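Local coordinates for predicted acetyltransferase (Clostridium acetobutylicum, PDB 3MGD) that binds acetyl-CoA as a member of the GNAT family and probably transfers its acetyl group to an acceptor that the structure alone does not show, at the interface of chains A and B. Coordinates in Å, arbitrary orientation; residue numbers count along the deposited sequence, not the author numbering. Chains: chain A/B, Predicted acetyltransferase.

Contact 1: the interface of chains A and B. Residues chain A 123-124, 141, 144, 146; chain B 123-124, 141, 144, 146.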
ATOM      1  N   LEU A 123      -2.216   7.697  -2.102  1.00 16.44           N
ATOM      2  CA  LEU A 123      -1.859   7.632  -3.518  1.00 18.95           C
ATOM      3  C   LEU A 123      -0.409   8.036  -3.683  1.00 19.61           C
ATOM      4  O   LEU A 123       0.202   8.575  -2.755  1.00 17.03           O
ATOM      5  CB  LEU A 123      -2.756   8.560  -4.345  1.00 15.32           C
ATOM      6  CG  LEU A 123      -2.823  10.046  -3.971  1.00 15.40           C
ATOM      7  CD1 LEU A 123      -1.552  10.806  -4.338  1.00 20.84           C
ATOM      8  CD2 LEU A 123      -4.020  10.698  -4.628  1.00 15.89           C
ATOM      9  N   VAL A 124       0.138   7.771  -4.866  1.00 18.22           N
ATOM     10  CA  VAL A 124       1.444   8.285  -5.245  1.00 21.61           C
ATOM     11  C   VAL A 124       1.256   9.387  -6.288  1.00 19.12           C
ATOM     12  O   VAL A 124       0.717   9.157  -7.372  1.00 19.00           O
ATOM     13  CB  VAL A 124       2.344   7.178  -5.826  1.00 26.28           C
ATOM     14  CG1 VAL A 124       3.655   7.770  -6.330  1.00 27.67           C
ATOM     15  CG2 VAL A 124       2.597   6.069  -4.776  1.00 22.72           C
ATOM     16  N   THR A 141       3.540  13.032   3.338  1.00 37.52           N
ATOM     17  CA  THR A 141       3.790  11.893   4.225  1.00 45.14           C
ATOM     18  C   THR A 141       5.269  11.503   4.271  1.00 47.11           C
ATOM     19  O   THR A 141       5.684  10.543   3.614  1.00 51.48           O
ATOM     20  CB  THR A 141       2.999  10.635   3.790  1.00 42.49           C
ATOM     21  OG1 THR A 141       1.620  10.961   3.582  1.00 36.12           O
ATOM     22  CG2 THR A 141       3.108   9.544   4.857  1.00 43.01           C
ATOM     23  N   TRP A 144       6.700   7.522   4.586  1.00 25.58           N
ATOM     24  CA  TRP A 144       6.766   6.416   3.615  1.00 24.93           C
ATOM     25  C   TRP A 144       8.140   6.304   2.991  1.00 25.95           C
ATOM     26  O   TRP A 144       8.615   7.263   2.388  1.00 27.13           O
ATOM     27  CB  TRP A 144       5.782   6.620   2.472  1.00 30.91           C
ATOM     28  CG  TRP A 144       4.438   6.084   2.720  1.00 31.80           C
ATOM     29  CD1 TRP A 144       3.373   6.767   3.207  1.00 34.74           C
ATOM     30  CD2 TRP A 144       3.988   4.743   2.488  1.00 26.89           C
ATOM     31  NE1 TRP A 144       2.282   5.940   3.294  1.00 36.24           N
ATOM     32  CE2 TRP A 144       2.635   4.689   2.862  1.00 27.61           C
ATOM     33  CE3 TRP A 144       4.596   3.583   2.003  1.00 35.74           C
ATOM     34  CZ2 TRP A 144       1.879   3.525   2.762  1.00 33.06           C
ATOM     35  CZ3 TRP A 144       3.842   2.432   1.901  1.00 35.43           C
ATOM     36  CH2 TRP A 144       2.505   2.409   2.283  1.00 29.08           C
ATOM     37  N   GLU A 146      10.932   3.608   0.658  1.00 18.68           N
ATOM     38  CA  GLU A 146      10.937   2.475  -0.249  1.00 20.14           C
ATOM     39  C   GLU A 146      12.335   1.934  -0.530  1.00 21.25           C
ATOM     40  O   GLU A 146      13.287   2.692  -0.681  1.00 22.94           O
ATOM     41  CB  GLU A 146      10.241   2.851  -1.560  1.00 26.34           C
ATOM     42  CG  GLU A 146       8.923   3.587  -1.348  1.00 34.83           C
ATOM     43  CD  GLU A 146       8.103   3.701  -2.620  1.00 44.01           C
ATOM     44  OE1 GLU A 146       8.702   3.689  -3.720  1.00 55.50           O
ATOM     45  OE2 GLU A 146       6.858   3.799  -2.516  1.00 33.63           O
TER
ATOM     46  N   LEU B 123       7.511   0.803   3.394  1.00 16.44           N
ATOM     47  CA  LEU B 123       7.104   0.785   4.797  1.00 18.95           C
ATOM     48  C   LEU B 123       6.785   2.199   5.238  1.00 19.61           C
ATOM     49  O   LEU B 123       7.111   3.163   4.538  1.00 17.03           O
ATOM     50  CB  LEU B 123       8.215   0.203   5.676  1.00 15.32           C
ATOM     51  CG  LEU B 123       9.608   0.845   5.625  1.00 15.40           C
ATOM     52  CD1 LEU B 123       9.658   2.205   6.314  1.00 20.84           C
ATOM     53  CD2 LEU B 123      10.634  -0.082   6.241  1.00 15.89           C
ATOM     54  N   VAL B 124       6.147   2.316   6.399  1.00 18.22           N
ATOM     55  CA  VAL B 124       5.962   3.602   7.050  1.00 21.61           C
ATOM     56  C   VAL B 124       6.880   3.672   8.272  1.00 19.12           C
ATOM     57  O   VAL B 124       6.774   2.867   9.199  1.00 19.00           O
ATOM     58  CB  VAL B 124       4.502   3.810   7.496  1.00 26.28           C
ATOM     59  CG1 VAL B 124       4.367   5.106   8.286  1.00 27.67           C
ATOM     60  CG2 VAL B 124       3.549   3.797   6.275  1.00 22.72           C
ATOM     61  N   THR B 141      10.362   9.282   0.052  1.00 37.52           N
ATOM     62  CA  THR B 141       9.362   9.218  -1.019  1.00 45.14           C
ATOM     63  C   THR B 141       8.359  10.371  -0.948  1.00 47.11           C
ATOM     64  O   THR B 141       7.236  10.195  -0.464  1.00 51.48           O
ATOM     65  CB  THR B 141       8.549   7.901  -0.974  1.00 42.49           C
ATOM     66  OG1 THR B 141       9.429   6.775  -0.888  1.00 36.12           O
ATOM     67  CG2 THR B 141       7.680   7.772  -2.226  1.00 43.01           C
ATOM     68  N   TRP B 144       4.242  10.041  -1.918  1.00 25.58           N
ATOM     69  CA  TRP B 144       3.105   9.430  -1.208  1.00 24.93           C
ATOM     70  C   TRP B 144       2.304  10.461  -0.444  1.00 25.95           C
ATOM     71  O   TRP B 144       2.857  11.151   0.410  1.00 27.13           O
ATOM     72  CB  TRP B 144       3.575   8.399  -0.190  1.00 30.91           C
ATOM     73  CG  TRP B 144       3.740   7.042  -0.725  1.00 31.80           C
ATOM     74  CD1 TRP B 144       4.888   6.492  -1.193  1.00 34.74           C
ATOM     75  CD2 TRP B 144       2.727   6.035  -0.850  1.00 26.89           C
ATOM     76  NE1 TRP B 144       4.660   5.202  -1.602  1.00 36.24           N
ATOM     77  CE2 TRP B 144       3.338   4.899  -1.406  1.00 27.61           C
ATOM     78  CE3 TRP B 144       1.365   5.984  -0.549  1.00 35.74           C
ATOM     79  CZ2 TRP B 144       2.637   3.725  -1.661  1.00 33.06           C
ATOM     80  CZ3 TRP B 144       0.673   4.816  -0.800  1.00 35.43           C
ATOM     81  CH2 TRP B 144       1.306   3.709  -1.353  1.00 29.08           C
ATOM     82  N   GLU B 146      -1.645  11.300   1.607  1.00 18.68           N
ATOM     83  CA  GLU B 146      -2.769  10.635   2.241  1.00 20.14           C
ATOM     84  C   GLU B 146      -3.913  11.583   2.583  1.00 21.25           C
ATOM     85  O   GLU B 146      -3.693  12.708   3.020  1.00 22.94           O
ATOM     86  CB  GLU B 146      -2.301   9.896   3.496  1.00 26.34           C
ATOM     87  CG  GLU B 146      -1.028   9.085   3.273  1.00 34.83           C
ATOM     88  CD  GLU B 146      -0.730   8.135   4.418  1.00 44.01           C
ATOM     89  OE1 GLU B 146      -1.158   8.421   5.560  1.00 55.50           O
ATOM     90  OE2 GLU B 146      -0.069   7.099   4.172  1.00 33.63           O
TER
HETATM   91  O   HOH W   1       5.091  12.926   1.132  1.00 38.42           O
HETATM   92  O   HOH W   2       9.274  10.132   2.371  1.00 38.42           O
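A:Val124 pairs with B:Trp144, and A:Trp144 with B:Val124, in antiparallel beta bridges that lay the start of each chain's strand 144-148 against strand 120-124 of its partner. Between the two bridges the indoles of A:Trp144 and B:Trp144 lie face to face, their six-membered rings 3.9 Å apart between centroids and their planes only 5° from parallel. The outer face of each indole is covered by a valine methyl: CG2 of B:Val124 sits over the middle of A:Trp144, 3.6 Å from its CE2. With CG1 anti to the backbone N (chi1 175°), CG2 is the branch turned onto the indole. Each ring is thus sandwiched, and its rotation is fixed at the rim, where the indole NE1 of A:Trp144 donates to the carboxylate OE2 of B:Glu146 at 2.8 Å. That bond is nearly straight, 165° at the hydrogen, and runs in the ring plane; OE2 receives it on its anti side, tilted out of the carboxylate plane, which is itself turned steeply from the ring. The glutamate's CG also passes A:Thr141, 3.3 Å from the hydroxyl OG1. A water joins the backbone N of A:Thr141 to the carbonyl O of B:Trp144, alongside a weak bond from OG1 to that oxygen. Every contact has its two-fold twin, and the paired tryptophans lie at the symmetric centre of this patch, where strand 144-148 of each chain inserts into the sheet of its partner, as in a strand exchange.

Contact 2: the interface of chains A and B. Residues chain A 130, 134, 139-141; chain B 144-145.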
ATOM      1  N   ARG A 130       0.012  16.165  -8.540  1.00 21.21           N
ATOM      2  CA  ARG A 130       0.320  16.649  -7.189  1.00 19.38           C
ATOM      3  C   ARG A 130      -0.481  17.881  -6.719  1.00 14.09           C
ATOM      4  O   ARG A 130      -1.105  17.838  -5.659  1.00 18.91           O
ATOM      5  CB  ARG A 130       1.826  16.875  -7.025  1.00 22.84           C
ATOM      6  CG  ARG A 130       2.253  17.051  -5.572  1.00 26.67           C
ATOM      7  CD  ARG A 130       3.745  17.347  -5.437  1.00 30.20           C
ATOM      8  NE  ARG A 130       4.146  17.465  -4.035  1.00 30.17           N
ATOM      9  CZ  ARG A 130       4.484  16.439  -3.257  1.00 32.50           C
ATOM     10  NH1 ARG A 130       4.478  15.199  -3.731  1.00 29.12           N
ATOM     11  NH2 ARG A 130       4.833  16.649  -1.998  1.00 33.26           N
ATOM     12  N   LYS A 134      -3.087  18.059  -3.742  1.00 22.74           N
ATOM     13  CA  LYS A 134      -2.818  19.041  -2.688  1.00 25.20           C
ATOM     14  C   LYS A 134      -4.022  19.954  -2.514  1.00 26.23           C
ATOM     15  O   LYS A 134      -4.473  20.201  -1.388  1.00 29.26           O
ATOM     16  CB  LYS A 134      -1.560  19.871  -2.999  1.00 24.45           C
ATOM     17  CG  LYS A 134      -0.233  19.145  -2.764  1.00 29.02           C
ATOM     18  CD  LYS A 134      -0.145  18.579  -1.348  1.00 37.86           C
ATOM     19  CE  LYS A 134       1.193  17.890  -1.102  1.00 44.87           C
ATOM     20  NZ  LYS A 134       2.331  18.852  -1.022  1.00 46.87           N
ATOM     21  N   GLN A 139      -2.336  15.046   2.096  1.00 28.19           N
ATOM     22  CA  GLN A 139      -1.236  15.558   2.902  1.00 28.26           C
ATOM     23  C   GLN A 139       0.091  14.845   2.658  1.00 31.98           C
ATOM     24  O   GLN A 139       0.123  13.620   2.531  1.00 26.52           O
ATOM     25  CB  GLN A 139      -1.593  15.416   4.384  1.00 26.60           C
ATOM     26  CG  GLN A 139      -2.911  16.052   4.745  1.00 33.77           C
ATOM     27  CD  GLN A 139      -2.811  17.555   4.768  1.00 36.77           C
ATOM     28  OE1 GLN A 139      -1.955  18.109   5.451  1.00 37.09           O
ATOM     29  NE2 GLN A 139      -3.681  18.229   4.015  1.00 34.55           N
ATOM     30  N   ASP A 140       1.171  15.631   2.603  1.00 37.08           N
ATOM     31  CA  ASP A 140       2.551  15.139   2.645  1.00 40.71           C
ATOM     32  C   ASP A 140       2.715  14.026   3.669  1.00 35.47           C
ATOM     33  O   ASP A 140       2.126  14.084   4.755  1.00 40.91           O
ATOM     34  CB  ASP A 140       3.505  16.268   3.053  1.00 52.08           C
ATOM     35  CG  ASP A 140       3.733  17.285   1.952  1.00 57.62           C
ATOM     36  OD1 ASP A 140       3.498  16.962   0.769  1.00 60.78           O
ATOM     37  OD2 ASP A 140       4.166  18.413   2.279  1.00 55.62           O
ATOM     38  N   THR A 141       3.540  13.032   3.338  1.00 37.52           N
ATOM     39  CA  THR A 141       3.790  11.893   4.225  1.00 45.14           C
ATOM     40  C   THR A 141       5.269  11.503   4.271  1.00 47.11           C
ATOM     41  O   THR A 141       5.684  10.543   3.614  1.00 51.48           O
ATOM     42  CB  THR A 141       2.999  10.635   3.790  1.00 42.49           C
ATOM     43  OG1 THR A 141       1.620  10.961   3.582  1.00 36.12           O
ATOM     44  CG2 THR A 141       3.108   9.544   4.857  1.00 43.01           C
TER
ATOM     45  N   TRP B 144       4.242  10.041  -1.918  1.00 25.58           N
ATOM     46  CA  TRP B 144       3.105   9.430  -1.208  1.00 24.93           C
ATOM     47  C   TRP B 144       2.304  10.461  -0.444  1.00 25.95           C
ATOM     48  O   TRP B 144       2.857  11.151   0.410  1.00 27.13           O
ATOM     49  CB  TRP B 144       3.575   8.399  -0.190  1.00 30.91           C
ATOM     50  CG  TRP B 144       3.740   7.042  -0.725  1.00 31.80           C
ATOM     51  CD1 TRP B 144       4.888   6.492  -1.193  1.00 34.74           C
ATOM     52  CD2 TRP B 144       2.727   6.035  -0.850  1.00 26.89           C
ATOM     53  NE1 TRP B 144       4.660   5.202  -1.602  1.00 36.24           N
ATOM     54  CE2 TRP B 144       3.338   4.899  -1.406  1.00 27.61           C
ATOM     55  CE3 TRP B 144       1.365   5.984  -0.549  1.00 35.74           C
ATOM     56  CZ2 TRP B 144       2.637   3.725  -1.661  1.00 33.06           C
ATOM     57  CZ3 TRP B 144       0.673   4.816  -0.800  1.00 35.43           C
ATOM     58  CH2 TRP B 144       1.306   3.709  -1.353  1.00 29.08           C
ATOM     59  N   LEU B 145       1.001  10.531  -0.710  1.00 19.76           N
ATOM     60  CA  LEU B 145       0.133  11.496  -0.037  1.00 22.53           C
ATOM     61  C   LEU B 145      -1.080  10.776   0.525  1.00 20.85           C
ATOM     62  O   LEU B 145      -1.509   9.763  -0.023  1.00 18.02           O
ATOM     63  CB  LEU B 145      -0.317  12.595  -1.013  1.00 20.77           C
ATOM     64  CG  LEU B 145       0.777  13.342  -1.781  1.00 24.81           C
ATOM     65  CD1 LEU B 145       0.177  14.331  -2.792  1.00 25.21           C
ATOM     66  CD2 LEU B 145       1.737  14.056  -0.842  1.00 28.51           C
TER
HETATM   67  O   HOH W   3       5.091  12.926   1.132  1.00 38.42           O
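B:Leu145 reaches across to chain A with its isobutyl group, and its methyl CD2 carries most of the touching. CD2 lies 3.7 Å from CA of A:Asp140, the two side chains running side by side and pointing the same way. The same leucine meets A:Lys134 at about a right angle, CD2 being 3.9 Å from the lysine's CE methylene, so it is the aliphatic part of the lysine that packs here. The guanidinium NH1 of A:Arg130 borders CD2 more loosely, at 4.1 Å. Beneath the side chain the backbones also approach: CA of B:Leu145 comes within 3.3 Å of the carbonyl O of A:Gln139, and A:Asp140 and B:Leu145 form an antiparallel beta bridge. One shell further out, the carboxylate of A:Asp140 gathers the two basic chains. Its OD1 accepts a hydrogen bond from the side-chain amine NZ of A:Lys134 at 2.9 Å, which is also a salt bridge, met on the syn side but 33° out of the carboxylate plane, and makes a further salt bridge with NH2 of A:Arg130 at 3.1 Å. The lysine bends at chi2 (-54°) and again at chi4 to bring NZ there, whereas the arginine reaches the carboxylate with a chain extended from CG to NE. These charge pairs probably steady the surface on which the leucine rests. In the fold, helix 129-136 supplies both basic residues and the short strand 139-140 the aspartate, with the partner's strand 144-148 laid beside them.

The centres of the C-alpha atoms of contact 1 and contact 2 are about 8 Å apart, and the two share A:Thr141 and B:Trp144. Successive residues of one strand serve both: the indole enters contact 1, the tryptophan carbonyl and the leucine contact 2, so strand 144-148 of chain B is engaged by strands 120-124 and 139-140 of chain A. The example illustrates how a terminal strand that crosses to the partner can combine aromatic stacking at a symmetry axis with peripheral apolar packing against a salt-bridged surface. Two-fold symmetry repeats contact 2 with the chains exchanged, consistent with a dimer, although the crystal alone does not prove one in solution.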